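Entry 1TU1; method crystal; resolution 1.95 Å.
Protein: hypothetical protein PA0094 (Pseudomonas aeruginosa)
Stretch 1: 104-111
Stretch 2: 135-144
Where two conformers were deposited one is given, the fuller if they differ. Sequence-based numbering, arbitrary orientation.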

# COMPACT_ATOMS: atom_id res chain seq x y z
N GLN A 104 13.18 -2.78 11.97
CA GLN A 104 13.10 -2.50 10.54
C GLN A 104 14.01 -3.44 9.74
O GLN A 104 15.22 -3.46 9.95
CB GLN A 104 13.48 -1.04 10.31
CG GLN A 104 13.14 -0.50 8.94
CD GLN A 104 13.16 1.00 8.88
OE1 GLN A 104 14.19 1.63 9.15
NE2 GLN A 104 12.02 1.60 8.56
N VAL A 105 13.43 -4.24 8.87
CA VAL A 105 14.18 -5.20 8.07
C VAL A 105 14.25 -4.72 6.61
O VAL A 105 13.23 -4.40 5.99
CB VAL A 105 13.57 -6.58 8.13
CG1 VAL A 105 14.39 -7.60 7.28
CG2 VAL A 105 13.45 -7.08 9.59
N PHE A 106 15.46 -4.66 6.07
CA PHE A 106 15.66 -4.32 4.67
C PHE A 106 16.01 -5.59 3.97
O PHE A 106 16.95 -6.29 4.39
CB PHE A 106 16.79 -3.31 4.54
CG PHE A 106 16.54 -2.03 5.24
CD1 PHE A 106 16.08 -0.93 4.54
CD2 PHE A 106 16.77 -1.90 6.61
CE1 PHE A 106 15.87 0.29 5.17
CE2 PHE A 106 16.56 -0.67 7.26
CZ PHE A 106 16.10 0.42 6.55
N ILE A 107 15.25 -5.94 2.93
CA ILE A 107 15.48 -7.17 2.19
C ILE A 107 15.83 -6.81 0.75
O ILE A 107 15.03 -6.25 0.02
CB ILE A 107 14.25 -8.10 2.20
CG1 ILE A 107 13.73 -8.32 3.63
CG2 ILE A 107 14.59 -9.43 1.49
CD1 ILE A 107 12.47 -9.14 3.69
N GLU A 108 17.06 -7.15 0.36
CA GLU A 108 17.51 -6.88 -0.99
C GLU A 108 16.63 -7.63 -1.99
O GLU A 108 16.48 -8.82 -1.91
CB GLU A 108 18.96 -7.35 -1.21
CG GLU A 108 19.48 -6.77 -2.53
CD GLU A 108 20.91 -7.16 -2.88
OE1 GLU A 108 21.42 -8.21 -2.39
OE2 GLU A 108 21.49 -6.39 -3.65
N ARG A 109 16.10 -6.89 -2.95
CA ARG A 109 15.38 -7.44 -4.09
C ARG A 109 15.43 -6.44 -5.23
O ARG A 109 15.60 -5.25 -5.02
CB ARG A 109 13.91 -7.68 -3.69
CG ARG A 109 13.05 -8.39 -4.68
CD ARG A 109 11.70 -8.86 -4.08
NE ARG A 109 11.01 -9.75 -5.00
CZ ARG A 109 10.38 -9.38 -6.11
NH1 ARG A 109 10.29 -8.12 -6.46
NH2 ARG A 109 9.82 -10.29 -6.89
N ARG A 110 15.22 -6.93 -6.44
CA ARG A 110 15.07 -6.08 -7.62
C ARG A 110 13.64 -6.21 -8.13
O ARG A 110 13.09 -7.30 -8.13
CB ARG A 110 16.02 -6.55 -8.71
CG ARG A 110 17.43 -6.38 -8.33
CD ARG A 110 17.80 -4.94 -8.30
NE ARG A 110 19.16 -4.73 -7.83
CZ ARG A 110 19.61 -3.56 -7.44
NH1 ARG A 110 18.81 -2.51 -7.46
NH2 ARG A 110 20.88 -3.44 -7.02
N PRO A 111 13.03 -5.12 -8.57
CA PRO A 111 13.66 -3.82 -8.75
C PRO A 111 13.73 -2.91 -7.53
O PRO A 111 14.22 -1.78 -7.66
CB PRO A 111 12.74 -3.18 -9.79
CG PRO A 111 11.38 -3.70 -9.36
CD PRO A 111 11.61 -5.10 -8.96
N ALA A 135 5.67 -13.82 12.16
CA ALA A 135 5.24 -13.34 10.85
C ALA A 135 6.45 -13.26 9.91
O ALA A 135 6.41 -13.78 8.79
CB ALA A 135 4.61 -11.97 10.98
N MET A 136 7.49 -12.61 10.40
CA MET A 136 8.73 -12.41 9.64
C MET A 136 9.44 -13.72 9.31
O MET A 136 10.12 -13.82 8.27
CB MET A 136 9.70 -11.52 10.42
CG MET A 136 9.41 -10.04 10.31
SD MET A 136 9.34 -9.43 8.58
CE MET A 136 10.95 -9.89 7.96
N GLN A 137 9.25 -14.73 10.16
CA GLN A 137 9.87 -16.04 9.97
C GLN A 137 9.16 -16.82 8.88
O GLN A 137 9.72 -17.77 8.33
CB GLN A 137 9.92 -16.82 11.29
CG GLN A 137 11.02 -16.29 12.19
CD GLN A 137 11.24 -17.11 13.45
OE1 GLN A 137 10.30 -17.71 13.99
NE2 GLN A 137 12.47 -17.12 13.93
N THR A 138 7.95 -16.40 8.55
CA THR A 138 7.23 -16.99 7.43
C THR A 138 7.36 -16.21 6.13
O THR A 138 6.86 -16.66 5.12
CB THR A 138 5.72 -17.10 7.73
OG1 THR A 138 5.14 -15.78 7.84
CG2 THR A 138 5.47 -17.79 9.07
N LEU A 139 7.98 -15.03 6.13
CA LEU A 139 8.10 -14.24 4.89
C LEU A 139 8.98 -14.96 3.86
O LEU A 139 10.17 -15.15 4.09
CB LEU A 139 8.66 -12.86 5.17
CG LEU A 139 8.55 -11.83 4.04
CD1 LEU A 139 8.52 -10.47 4.66
CD2 LEU A 139 9.75 -11.92 3.08
N VAL A 140 8.39 -15.32 2.72
CA VAL A 140 9.14 -15.86 1.59
C VAL A 140 9.17 -14.87 0.43
O VAL A 140 8.14 -14.62 -0.20
CB VAL A 140 8.57 -17.22 1.15
CG1 VAL A 140 9.41 -17.83 0.03
CG2 VAL A 140 8.48 -18.15 2.35
N PRO A 141 10.34 -14.29 0.14
CA PRO A 141 10.46 -13.42 -1.04
C PRO A 141 10.07 -14.18 -2.30
O PRO A 141 10.32 -15.39 -2.43
CB PRO A 141 11.94 -13.00 -1.03
CG PRO A 141 12.38 -13.16 0.37
CD PRO A 141 11.60 -14.33 0.91
N ARG A 142 9.40 -13.48 -3.21
CA ARG A 142 9.00 -14.06 -4.48
C ARG A 142 10.11 -13.81 -5.51
O ARG A 142 10.64 -12.71 -5.60
CB ARG A 142 7.70 -13.42 -4.95
CG ARG A 142 7.09 -14.05 -6.20
CD ARG A 142 5.76 -13.43 -6.65
NE ARG A 142 4.61 -13.99 -5.93
CZ ARG A 142 4.17 -13.56 -4.74
NH1 ARG A 142 4.75 -12.56 -4.11
NH2 ARG A 142 3.12 -14.14 -4.17
N PRO A 143 10.48 -14.83 -6.28
CA PRO A 143 11.41 -14.63 -7.40
C PRO A 143 10.99 -13.48 -8.34
O PRO A 143 9.80 -13.23 -8.51
CB PRO A 143 11.40 -15.98 -8.12
CG PRO A 143 11.11 -16.95 -7.03
CD PRO A 143 10.10 -16.25 -6.14
N THR A 144 11.96 -12.77 -8.92
CA THR A 144 11.67 -11.71 -9.89
C THR A 144 11.32 -12.31 -11.27
O THR A 144 10.13 -12.51 -11.58
CB THR A 144 12.87 -10.71 -10.01
OG1 THR A 144 13.19 -10.15 -8.73
CG2 THR A 144 12.52 -9.48 -10.84
O HOH W 1 15.45 -9.90 -6.83

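The contact between these two stretches changes character along its length: apolar where stretch 1 is a strand, polar where it becomes loop. Together the two sides bury 364 Å², and three residues, R109, I107 and T144, cover the most.

R109 is the anchor. Its CA-to-CB bond points toward stretch 2, and chi1, chi2 and chi3 are all t, so the chain reaches out almost fully extended before chi4 turns the guanidinium at -75°. The head group meets backbone rather than an acid: NE and NH2 of R109 both donate to R142 O, at 3.0 and 2.9 Å, a fork in which one carbonyl takes two N-H groups. P143 O also lies near the guanidinium plane, 3.4 Å from R109 NH2. Arginine suits this place because its planar head offers adjacent donors along one edge, while its long aliphatic stem spans the gap. Because the acceptor is a carbonyl, the two hydrogen bonds depend on the path of the backbone at R142; the side chain adds its CB, 4.2 Å from R109 NH2, before its end leads away from stretch 1.

T144 closes the polar end. Its CA-to-CB bond points toward stretch 1, and chi1 is m; its OG1 lies over one face of the R109 guanidinium, 3.8 Å from R109 NH2. The same hydroxyl donates to R110 O at 2.9 Å and accepts from a water at 3.0 Å; that water in turn accepts from R110 N, also at 3.0 Å. One small hydroxyl thus serves both backbone polar groups of R110, the carbonyl directly and the amide through water. Threonine's ability to donate and accept at a single atom is what this arrangement uses. The R110 side chain takes no part in these bonds, and its end leads away.

I107 carries the apolar part. With chi1 m and chi2 t, it puts CD1 3.9 Å from L139 CD2, while its other branch places CG2 4.5 Å from P141 CG. A branched, buried side chain can thus meet two neighbours at once, and leucine and proline answer it with hydrocarbon surface. Two residues back along the strand, the CA-to-CB bond of V105 also points toward stretch 2, and V105 CG2 lies 4.1 Å from M136 CE. The methionine bends through three m rotamers to bring that terminal methyl across, a useful reach where the CA atoms of V105 and M136 stand 9.2 Å apart.

The alternation is plain: the CA-to-CB bonds of V105, I107 and R109 point toward the partner, while F106 and E108 make no contact with it.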